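Local coordinates for transcriptional regulatory protein (Chlamydia trachomatis, PDB 3Q7T), which may act as a global activator of transcription and binds a cis-acting element in its own promoter, probably promoting its own expression, at residues L77-F82 with L99-T104; V18-D23 with I41-K46; K13-V18 with E35-T40. All coordinates share one frame; numbering follows the deposited sequence.

Contact 1 (L77-F82 with L99-T104); sequences LVLLDF and LIRPIT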
loop_
_atom_site.group_PDB
_atom_site.type_symbol
_atom_site.label_atom_id
_atom_site.label_comp_id
_atom_site.label_asym_id
_atom_site.label_seq_id
_atom_site.Cartn_x
_atom_site.Cartn_y
_atom_site.Cartn_z
ATOM N N LEU B 77 6.385 -0.427 5.750
ATOM C CA LEU B 77 5.765 -1.374 4.848
ATOM C C LEU B 77 5.918 -2.739 5.501
ATOM O O LEU B 77 7.024 -3.159 5.815
ATOM C CB LEU B 77 6.481 -1.336 3.493
ATOM C CG LEU B 77 6.050 -2.319 2.409
ATOM C CD1 LEU B 77 4.568 -2.136 2.066
ATOM C CD2 LEU B 77 6.946 -2.151 1.167
ATOM N N VAL B 78 4.809 -3.417 5.749
ATOM C CA VAL B 78 4.873 -4.707 6.416
ATOM C C VAL B 78 4.676 -5.845 5.411
ATOM O O VAL B 78 3.803 -5.776 4.546
ATOM C CB VAL B 78 3.803 -4.808 7.538
ATOM C CG1 VAL B 78 3.750 -6.198 8.091
ATOM C CG2 VAL B 78 4.094 -3.801 8.644
ATOM N N LEU B 79 5.469 -6.903 5.543
ATOM C CA LEU B 79 5.394 -8.006 4.595
ATOM C C LEU B 79 4.694 -9.195 5.222
ATOM O O LEU B 79 5.128 -9.720 6.242
ATOM C CB LEU B 79 6.794 -8.413 4.105
ATOM C CG LEU B 79 7.660 -7.309 3.496
ATOM C CD1 LEU B 79 8.956 -7.899 2.947
ATOM C CD2 LEU B 79 6.924 -6.521 2.407
ATOM N N LEU B 80 3.605 -9.611 4.593
ATOM C CA LEU B 80 2.749 -10.648 5.120
ATOM C C LEU B 80 2.888 -11.949 4.319
ATOM O O LEU B 80 3.033 -11.934 3.100
ATOM C CB LEU B 80 1.290 -10.173 5.091
ATOM C CG LEU B 80 0.830 -9.144 6.145
ATOM C CD1 LEU B 80 -0.572 -8.608 5.826
ATOM C CD2 LEU B 80 0.854 -9.765 7.534
ATOM N N ASP B 81 2.823 -13.078 5.011
ATOM C CA ASP B 81 2.743 -14.365 4.332
ATOM C C ASP B 81 1.355 -14.607 3.740
ATOM O O ASP B 81 1.230 -15.059 2.604
ATOM C CB ASP B 81 3.113 -15.494 5.283
ATOM C CG ASP B 81 4.589 -15.488 5.647
ATOM O OD1 ASP B 81 5.366 -14.748 5.007
ATOM O OD2 ASP B 81 4.975 -16.237 6.568
ATOM N N PHE B 82 0.319 -14.287 4.514
ATOM C CA PHE B 82 -1.050 -14.612 4.157
ATOM C C PHE B 82 -1.960 -13.409 4.306
ATOM O O PHE B 82 -1.647 -12.468 5.035
ATOM C CB PHE B 82 -1.614 -15.690 5.091
ATOM C CG PHE B 82 -0.709 -16.857 5.306
ATOM C CD1 PHE B 82 -0.625 -17.864 4.366
ATOM C CD2 PHE B 82 0.024 -16.970 6.474
ATOM C CE1 PHE B 82 0.203 -18.960 4.568
ATOM C CE2 PHE B 82 0.852 -18.059 6.686
ATOM C CZ PHE B 82 0.942 -19.058 5.728
ATOM N N LEU B 99 2.287 -5.626 2.177
ATOM C CA LEU B 99 2.310 -6.427 0.968
ATOM C C LEU B 99 2.173 -7.863 1.379
ATOM O O LEU B 99 2.829 -8.322 2.316
ATOM C CB LEU B 99 3.610 -6.238 0.192
ATOM C CG LEU B 99 3.704 -4.983 -0.668
ATOM C CD1 LEU B 99 5.062 -4.956 -1.381
ATOM C CD2 LEU B 99 2.556 -4.929 -1.672
ATOM N N ILE B 100 1.309 -8.566 0.670
ATOM C CA ILE B 100 1.132 -9.985 0.855
ATOM C C ILE B 100 1.976 -10.676 -0.196
ATOM O O ILE B 100 2.053 -10.226 -1.340
ATOM C CB ILE B 100 -0.343 -10.397 0.623
ATOM C CG1 ILE B 100 -1.299 -9.500 1.410
ATOM C CG2 ILE B 100 -0.550 -11.841 1.022
ATOM C CD1 ILE B 100 -1.422 -9.889 2.858
ATOM N N ARG B 101 2.609 -11.774 0.175
ATOM C CA ARG B 101 3.249 -12.615 -0.824
ATOM C C ARG B 101 2.212 -13.194 -1.787
ATOM O O ARG B 101 1.045 -13.371 -1.421
ATOM C CB ARG B 101 4.028 -13.717 -0.133
ATOM C CG ARG B 101 4.865 -13.118 0.957
ATOM C CD ARG B 101 6.129 -13.857 1.245
ATOM N NE ARG B 101 7.021 -12.920 1.912
ATOM C CZ ARG B 101 8.057 -13.262 2.662
ATOM N NH1 ARG B 101 8.362 -14.539 2.852
ATOM N NH2 ARG B 101 8.793 -12.319 3.214
ATOM N N PRO B 102 2.645 -13.526 -3.015
ATOM C CA PRO B 102 4.051 -13.548 -3.453
ATOM C C PRO B 102 4.682 -12.166 -3.637
ATOM O O PRO B 102 3.987 -11.233 -4.038
ATOM C CB PRO B 102 3.982 -14.271 -4.811
ATOM C CG PRO B 102 2.613 -14.920 -4.863
ATOM C CD PRO B 102 1.732 -14.011 -4.064
ATOM N N ILE B 103 5.977 -12.049 -3.357
ATOM C CA ILE B 103 6.726 -10.801 -3.582
ATOM C C ILE B 103 8.059 -11.110 -4.282
ATOM O O ILE B 103 8.624 -12.190 -4.110
ATOM C CB ILE B 103 6.964 -10.024 -2.250
ATOM C CG1 ILE B 103 5.641 -9.481 -1.722
ATOM C CG2 ILE B 103 7.902 -8.842 -2.433
ATOM C CD1 ILE B 103 4.898 -8.639 -2.757
ATOM N N THR B 104 8.547 -10.172 -5.083
ATOM C CA THR B 104 9.830 -10.333 -5.759
ATOM C C THR B 104 10.687 -9.093 -5.528
ATOM O O THR B 104 10.188 -8.079 -5.047
ATOM C CB THR B 104 9.666 -10.493 -7.278
ATOM O OG1 THR B 104 9.277 -9.241 -7.838
ATOM C CG2 THR B 104 8.637 -11.560 -7.621
#
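The Arg-101 guanidinium has Asp-81 OD1 over one face, toward the rim, and the Leu-79 methyl CD1 at its edge. Asp-81 OD1 stands 3.7 Å from Arg-101 NH1, and the carboxylate and guanidinium planes are 52° apart. Because OD1 lies well out of the guanidinium plane, no N-H points at it and the long salt bridge rests on charge; the stronger partner of Arg-101 is Glu-57, bridged through NH2. The aliphatic part of the arginine runs beside Leu-80 O, which its CG approaches to 3.1 Å.

The backbones pair in parallel through hydrogen bonds from Leu-99 N to Val-78 O (2.8 Å), Leu-80 N to Leu-99 O (2.7 Å) and Arg-101 N to Leu-80 O (3.0 Å), the last just beyond the strand ends. Leu-79 and Leu-99 lie side by side on one sheet face. On the other, the bend of Ile-100 at chi2 (-81°) brings its CD1 against Leu-80 CD1, modelled too close for the exact spacing to be trusted. Trp-97 of the second subunit packs on Leu-77 and Leu-99.

The contact closes the beta-alpha-beta unit of strand 76-80, helix 85-93 and strand 97-100 in a CheY-like receiver fold; the cis peptide before Pro-102 recalls the cis Lys-Pro common after the last strand of receiver domains.

Contact 2 (V18-D23 with I41-K46); sequences VSEHWD and IGQQYK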
loop_
_atom_site.group_PDB
_atom_site.type_symbol
_atom_site.label_atom_id
_atom_site.label_comp_id
_atom_site.label_asym_id
_atom_site.label_seq_id
_atom_site.Cartn_x
_atom_site.Cartn_y
_atom_site.Cartn_z
ATOM N N VAL B 18 13.963 -5.355 7.871
ATOM C CA VAL B 18 13.921 -6.247 9.014
ATOM C C VAL B 18 13.370 -7.589 8.557
ATOM O O VAL B 18 12.229 -7.677 8.087
ATOM C CB VAL B 18 13.037 -5.681 10.129
ATOM C CG1 VAL B 18 13.117 -6.568 11.386
ATOM C CG2 VAL B 18 13.440 -4.217 10.454
ATOM N N SER B 19 14.186 -8.631 8.665
ATOM C CA SER B 19 13.788 -9.957 8.186
ATOM C C SER B 19 14.692 -11.032 8.741
ATOM O O SER B 19 15.824 -10.753 9.124
ATOM C CB SER B 19 13.868 -10.023 6.666
ATOM O OG SER B 19 13.324 -11.236 6.171
ATOM N N GLU B 20 14.200 -12.269 8.748
ATOM C CA GLU B 20 15.043 -13.407 9.082
ATOM C C GLU B 20 15.534 -14.167 7.851
ATOM O O GLU B 20 16.372 -15.053 7.971
ATOM C CB GLU B 20 14.322 -14.346 10.041
ATOM C CG GLU B 20 14.597 -14.021 11.499
ATOM C CD GLU B 20 13.678 -14.777 12.441
ATOM O OE1 GLU B 20 13.080 -15.792 12.003
ATOM O OE2 GLU B 20 13.553 -14.349 13.610
ATOM N N HIS B 21 15.008 -13.810 6.683
ATOM C CA HIS B 21 15.425 -14.393 5.411
ATOM C C HIS B 21 15.885 -13.260 4.503
ATOM O O HIS B 21 15.068 -12.511 3.965
ATOM C CB HIS B 21 14.267 -15.154 4.751
ATOM C CG HIS B 21 13.392 -15.879 5.724
ATOM N ND1 HIS B 21 13.708 -17.125 6.227
ATOM C CD2 HIS B 21 12.216 -15.526 6.301
ATOM C CE1 HIS B 21 12.763 -17.509 7.068
ATOM N NE2 HIS B 21 11.845 -16.558 7.130
ATOM N N TRP B 22 17.194 -13.136 4.323
ATOM C CA TRP B 22 17.742 -11.923 3.717
ATOM C C TRP B 22 17.876 -11.940 2.199
ATOM O O TRP B 22 18.203 -10.914 1.602
ATOM C CB TRP B 22 19.093 -11.578 4.338
ATOM C CG TRP B 22 19.023 -11.092 5.746
ATOM C CD1 TRP B 22 17.929 -11.084 6.570
ATOM C CD2 TRP B 22 20.102 -10.535 6.506
ATOM N NE1 TRP B 22 18.271 -10.556 7.808
ATOM C CE2 TRP B 22 19.597 -10.206 7.785
ATOM C CE3 TRP B 22 21.445 -10.274 6.225
ATOM C CZ2 TRP B 22 20.391 -9.639 8.774
ATOM C CZ3 TRP B 22 22.227 -9.701 7.201
ATOM C CH2 TRP B 22 21.698 -9.391 8.467
ATOM N N ASP B 23 17.627 -13.085 1.574
ATOM C CA ASP B 23 17.804 -13.194 0.118
ATOM C C ASP B 23 16.949 -12.226 -0.721
ATOM O O ASP B 23 17.474 -11.564 -1.611
ATOM C CB ASP B 23 17.654 -14.649 -0.367
ATOM C CG ASP B 23 18.861 -15.511 0.000
ATOM O OD1 ASP B 23 19.991 -14.965 0.098
ATOM O OD2 ASP B 23 18.687 -16.737 0.186
ATOM N N ILE B 41 20.144 -3.675 6.888
ATOM C CA ILE B 41 19.312 -4.867 7.079
ATOM C C ILE B 41 19.570 -5.525 8.432
ATOM O O ILE B 41 20.716 -5.723 8.821
ATOM C CB ILE B 41 19.424 -5.876 5.902
ATOM C CG1 ILE B 41 18.626 -7.141 6.208
ATOM C CG2 ILE B 41 20.864 -6.238 5.624
ATOM C CD1 ILE B 41 18.249 -7.924 4.998
ATOM N N GLY B 42 18.496 -5.828 9.159
ATOM C CA GLY B 42 18.584 -6.380 10.507
ATOM C C GLY B 42 17.593 -7.521 10.723
ATOM O O GLY B 42 16.720 -7.750 9.889
ATOM N N GLN B 43 17.717 -8.232 11.840
ATOM C CA GLN B 43 16.767 -9.291 12.167
ATOM C C GLN B 43 15.740 -8.883 13.225
ATOM O O GLN B 43 14.842 -9.650 13.561
ATOM C CB GLN B 43 17.511 -10.540 12.629
ATOM C CG GLN B 43 18.245 -11.249 11.518
ATOM C CD GLN B 43 19.109 -12.350 12.047
ATOM O OE1 GLN B 43 18.618 -13.433 12.372
ATOM N NE2 GLN B 43 20.411 -12.082 12.156
ATOM N N GLN B 44 15.881 -7.689 13.774
ATOM C CA GLN B 44 14.882 -7.212 14.718
ATOM C C GLN B 44 14.569 -5.740 14.523
ATOM O O GLN B 44 15.379 -4.983 14.004
ATOM C CB GLN B 44 15.263 -7.529 16.172
ATOM C CG GLN B 44 16.693 -7.257 16.554
ATOM C CD GLN B 44 17.073 -7.974 17.841
ATOM O OE1 GLN B 44 16.791 -9.162 18.012
ATOM N NE2 GLN B 44 17.699 -7.253 18.756
ATOM N N TYR B 45 13.362 -5.356 14.913
ATOM C CA TYR B 45 12.902 -3.999 14.691
ATOM C C TYR B 45 13.457 -3.064 15.760
ATOM O O TYR B 45 13.274 -3.294 16.946
ATOM C CB TYR B 45 11.372 -3.950 14.665
ATOM C CG TYR B 45 10.826 -2.657 14.121
ATOM C CD1 TYR B 45 11.484 -1.460 14.339
ATOM C CD2 TYR B 45 9.661 -2.631 13.395
ATOM C CE1 TYR B 45 10.994 -0.276 13.841
ATOM C CE2 TYR B 45 9.154 -1.455 12.902
ATOM C CZ TYR B 45 9.825 -0.280 13.124
ATOM O OH TYR B 45 9.321 0.902 12.622
ATOM N N LYS B 46 14.146 -2.017 15.318
ATOM C CA LYS B 46 14.700 -1.012 16.223
ATOM C C LYS B 46 14.096 0.365 15.977
ATOM O O LYS B 46 14.349 0.983 14.938
ATOM C CB LYS B 46 16.215 -0.932 16.051
ATOM C CG LYS B 46 16.980 -1.693 17.113
ATOM C CD LYS B 46 16.534 -3.141 17.152
ATOM C CE LYS B 46 16.497 -3.669 18.573
ATOM N NZ LYS B 46 15.995 -5.073 18.616
#
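Ile-41 spreads over one face of the Trp-22 indole, and this CH-pi contact dominates the outer side of the pairing. Its methyl CD1 sits 3.4 Å from the centroid of the five-membered ring, 14° off the ring normal, while CG1 lies over the middle of the whole indole and CG2 reaches the far rim at CZ3 and CE3. The isoleucine can spread in this way because CG1 is anti to its backbone N (chi1 175°) and CD1 extends the chain further across the ring face.

The rotation of the indole is fixed from its edge. Trp-22 NE1 donates to Ser-19 O at 2.8 Å; the oxygen is in the ring plane, although the nitrogen stands above the carbonyl plane, and the bond is bent to 142°. Gln-43 comes in across the tryptophan at about a right angle; its aliphatic CG does the touching, 3.8 Å from Trp-22 NE1 and 3.4 Å from Ser-19 O. The same glutamine crosses Glu-20 about perpendicularly.

Behind these exposed groups, Ser-19 N donates to Gly-42 O at 2.9 Å and extends the parallel pairing of Val-18 with Gly-42. Val-18 turns CG1 onto the backbone of the neighbouring strand's exit, 3.6 Å from Gln-44 C. The Ser-19 side chain points away from strand 37-42 and touches Phe-25 of helix 23-31, and its OG bonds to His-21 O.

The arrangement is that of the C-terminal ends of the strands in a CheY-like parallel sheet, where the loop from the first strand to the first helix lies; in typical receiver domains acidic residues of the metal-binding pocket follow the first strand.

Contact 3 (K13-V18 with E35-T40); sequences KHVLLV and EEYRCT
His-14 NE2 and Thr-40 OG1 share a hydrogen bond of 2.8 Å that is nearly straight, a side-chain link between the two parallel strands of a beta-alpha-beta crossover in the CheY-like fold. The imidazole meets its neighbours with its edge: Thr-40 lies at NE2, and Arg-38 O approaches His-14 CD2 at 3.3 Å, near the ring plane. CG of the histidine, anti to the backbone N (chi1 -176°), carries the ring along the sheet face toward the neighbouring strand. Since ND1 is bonded to Ser-50 O as well, both ring nitrogens are engaged and the rotation of the imidazole is fixed.

Backbone bonds run the length of the pairing. Lys-13 N starts it at Glu-36 O (2.7 Å), Arg-38 N returns to Lys-13 O, Val-15 N takes Arg-38 O, and Thr-40 N takes Val-15 O. Leu-17 N then meets Thr-40 O at 2.8 Å, a more bent bond (141°). The axes of the two strand segments are inclined at 24°, in keeping with the twist of such a sheet.

Farther out, the side chains sort to the two faces. Lys-13, Val-15, Tyr-37 and Cys-39 share one, where helix 105-116 packs on the first three. The Tyr-37 ring meets Val-15 CG2 through CD1 at 4.3 Å, in a loose oblique approach, and Lys-13 leads its charged end away from the pairing. The other face carries His-14, Leu-16, Arg-38 and Thr-40. The end of Arg-38 also leads away, its NH1 folding back to Pro-34 O. With OG1 anti to the carbonyl carbon, the threonine gives its hydroxyl to the imidazole and its methyl to Leu-16; the two side chains cross obliquely, Leu-16 CD1 4.0 Å from Thr-40 CG2.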
loop_
_atom_site.group_PDB
_atom_site.type_symbol
_atom_site.label_atom_id
_atom_site.label_comp_id
_atom_site.label_asym_id
_atom_site.label_seq_id
_atom_site.Cartn_x
_atom_site.Cartn_y
_atom_site.Cartn_z
ATOM N N LYS B 13 18.105 8.541 0.558
ATOM C CA LYS B 13 17.137 8.120 1.576
ATOM C C LYS B 13 17.596 6.843 2.289
ATOM O O LYS B 13 18.275 6.008 1.702
ATOM C CB LYS B 13 15.756 7.897 0.955
ATOM C CG LYS B 13 15.090 9.165 0.385
ATOM C CD LYS B 13 14.782 10.201 1.476
ATOM C CE LYS B 13 13.863 11.311 0.962
ATOM N NZ LYS B 13 12.454 11.141 1.423
ATOM N N HIS B 14 17.207 6.703 3.553
ATOM C CA HIS B 14 17.567 5.545 4.359
ATOM C C HIS B 14 16.411 4.531 4.534
ATOM O O HIS B 14 15.327 4.852 5.053
ATOM C CB HIS B 14 18.101 5.992 5.726
ATOM C CG HIS B 14 18.579 4.856 6.581
ATOM N ND1 HIS B 14 18.455 4.848 7.956
ATOM C CD2 HIS B 14 19.169 3.680 6.251
ATOM C CE1 HIS B 14 18.952 3.718 8.434
ATOM N NE2 HIS B 14 19.389 2.992 7.419
ATOM N N VAL B 15 16.674 3.304 4.100
ATOM C CA VAL B 15 15.711 2.214 4.150
ATOM C C VAL B 15 16.237 1.139 5.088
ATOM O O VAL B 15 17.351 0.606 4.901
ATOM C CB VAL B 15 15.507 1.596 2.759
ATOM C CG1 VAL B 15 14.454 0.495 2.809
ATOM C CG2 VAL B 15 15.120 2.672 1.753
ATOM N N LEU B 16 15.447 0.843 6.114
ATOM C CA LEU B 16 15.785 -0.209 7.059
ATOM C C LEU B 16 14.966 -1.457 6.728
ATOM O O LEU B 16 13.767 -1.377 6.470
ATOM C CB LEU B 16 15.540 0.255 8.489
ATOM C CG LEU B 16 15.555 -0.812 9.578
ATOM C CD1 LEU B 16 16.973 -1.348 9.797
ATOM C CD2 LEU B 16 14.958 -0.275 10.875
ATOM N N LEU B 17 15.628 -2.610 6.707
ATOM C CA LEU B 17 14.980 -3.842 6.294
ATOM C C LEU B 17 15.099 -4.837 7.426
ATOM O O LEU B 17 16.193 -5.121 7.892
ATOM C CB LEU B 17 15.648 -4.394 5.035
ATOM C CG LEU B 17 15.781 -3.427 3.849
ATOM C CD1 LEU B 17 16.881 -3.891 2.871
ATOM C CD2 LEU B 17 14.461 -3.280 3.126
ATOM N N VAL B 18 13.963 -5.355 7.871
ATOM C CA VAL B 18 13.921 -6.247 9.014
ATOM C C VAL B 18 13.370 -7.589 8.557
ATOM O O VAL B 18 12.229 -7.677 8.087
ATOM C CB VAL B 18 13.037 -5.681 10.129
ATOM C CG1 VAL B 18 13.117 -6.568 11.386
ATOM C CG2 VAL B 18 13.440 -4.217 10.454
ATOM N N GLU B 35 23.169 5.844 -4.896
ATOM C CA GLU B 35 23.332 7.269 -4.641
ATOM C C GLU B 35 22.024 7.894 -4.176
ATOM O O GLU B 35 22.018 8.970 -3.572
ATOM C CB GLU B 35 23.882 7.987 -5.873
ATOM C CG GLU B 35 25.401 7.940 -5.962
ATOM C CD GLU B 35 25.911 8.276 -7.346
ATOM O OE1 GLU B 35 25.384 7.698 -8.322
ATOM O OE2 GLU B 35 26.830 9.119 -7.460
ATOM N N GLU B 36 20.919 7.207 -4.445
ATOM C CA GLU B 36 19.609 7.674 -4.001
ATOM C C GLU B 36 19.190 7.038 -2.677
ATOM O O GLU B 36 18.422 7.634 -1.917
ATOM C CB GLU B 36 18.542 7.376 -5.056
ATOM C CG GLU B 36 18.861 7.877 -6.447
ATOM C CD GLU B 36 17.695 7.696 -7.407
ATOM O OE1 GLU B 36 16.528 7.832 -6.965
ATOM O OE2 GLU B 36 17.942 7.410 -8.600
ATOM N N TYR B 37 19.703 5.835 -2.409
ATOM C CA TYR B 37 19.286 5.036 -1.254
ATOM C C TYR B 37 20.459 4.409 -0.510
ATOM O O TYR B 37 21.356 3.843 -1.136
ATOM C CB TYR B 37 18.379 3.893 -1.714
ATOM C CG TYR B 37 17.171 4.328 -2.495
ATOM C CD1 TYR B 37 16.025 4.749 -1.844
ATOM C CD2 TYR B 37 17.169 4.299 -3.888
ATOM C CE1 TYR B 37 14.915 5.145 -2.551
ATOM C CE2 TYR B 37 16.059 4.692 -4.606
ATOM C CZ TYR B 37 14.932 5.114 -3.928
ATOM O OH TYR B 37 13.817 5.522 -4.619
ATOM N N ARG B 38 20.435 4.500 0.818
ATOM C CA ARG B 38 21.328 3.741 1.684
ATOM C C ARG B 38 20.501 2.711 2.447
ATOM O O ARG B 38 19.480 3.052 3.057
ATOM C CB ARG B 38 22.034 4.647 2.704
ATOM C CG ARG B 38 22.804 5.827 2.105
ATOM C CD ARG B 38 23.646 5.401 0.906
ATOM N NE ARG B 38 24.927 4.806 1.283
ATOM C CZ ARG B 38 25.727 4.166 0.432
ATOM N NH1 ARG B 38 25.362 4.023 -0.839
ATOM N NH2 ARG B 38 26.883 3.654 0.849
ATOM N N CYS B 39 20.949 1.461 2.438
ATOM C CA CYS B 39 20.219 0.387 3.110
ATOM C C CYS B 39 20.883 -0.104 4.391
ATOM O O CYS B 39 22.096 -0.039 4.541
ATOM C CB CYS B 39 20.013 -0.787 2.166
ATOM S SG CYS B 39 18.998 -0.392 0.730
ATOM N N THR B 40 20.054 -0.564 5.319
ATOM C CA THR B 40 20.497 -1.298 6.492
ATOM C C THR B 40 19.594 -2.515 6.547
ATOM O O THR B 40 18.409 -2.408 6.245
ATOM C CB THR B 40 20.318 -0.483 7.787
ATOM O OG1 THR B 40 21.014 0.760 7.671
ATOM C CG2 THR B 40 20.857 -1.245 8.993
#

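In the fold
All three contacts belong to one parallel sheet, and each is partly buried. Contacts 2 and 3 hold the same pair of neighbouring strands, 13-18 and 37-42; they share Val-18 and meet through a probable hydrogen bond from Gly-42 N to Leu-17 O. Contact 3 is rich in backbone bonds and adds a polar side-chain link, whereas contact 2, where the strands give way to loops, relies on an exposed CH-pi contact between an indole and an aliphatic side chain. Contact 1 lies at the other edge of the sheet, its centre about 19 Å from that of contact 3. It combines buried leucines with a charged exposed end, and among the three it alone is reached by the second subunit.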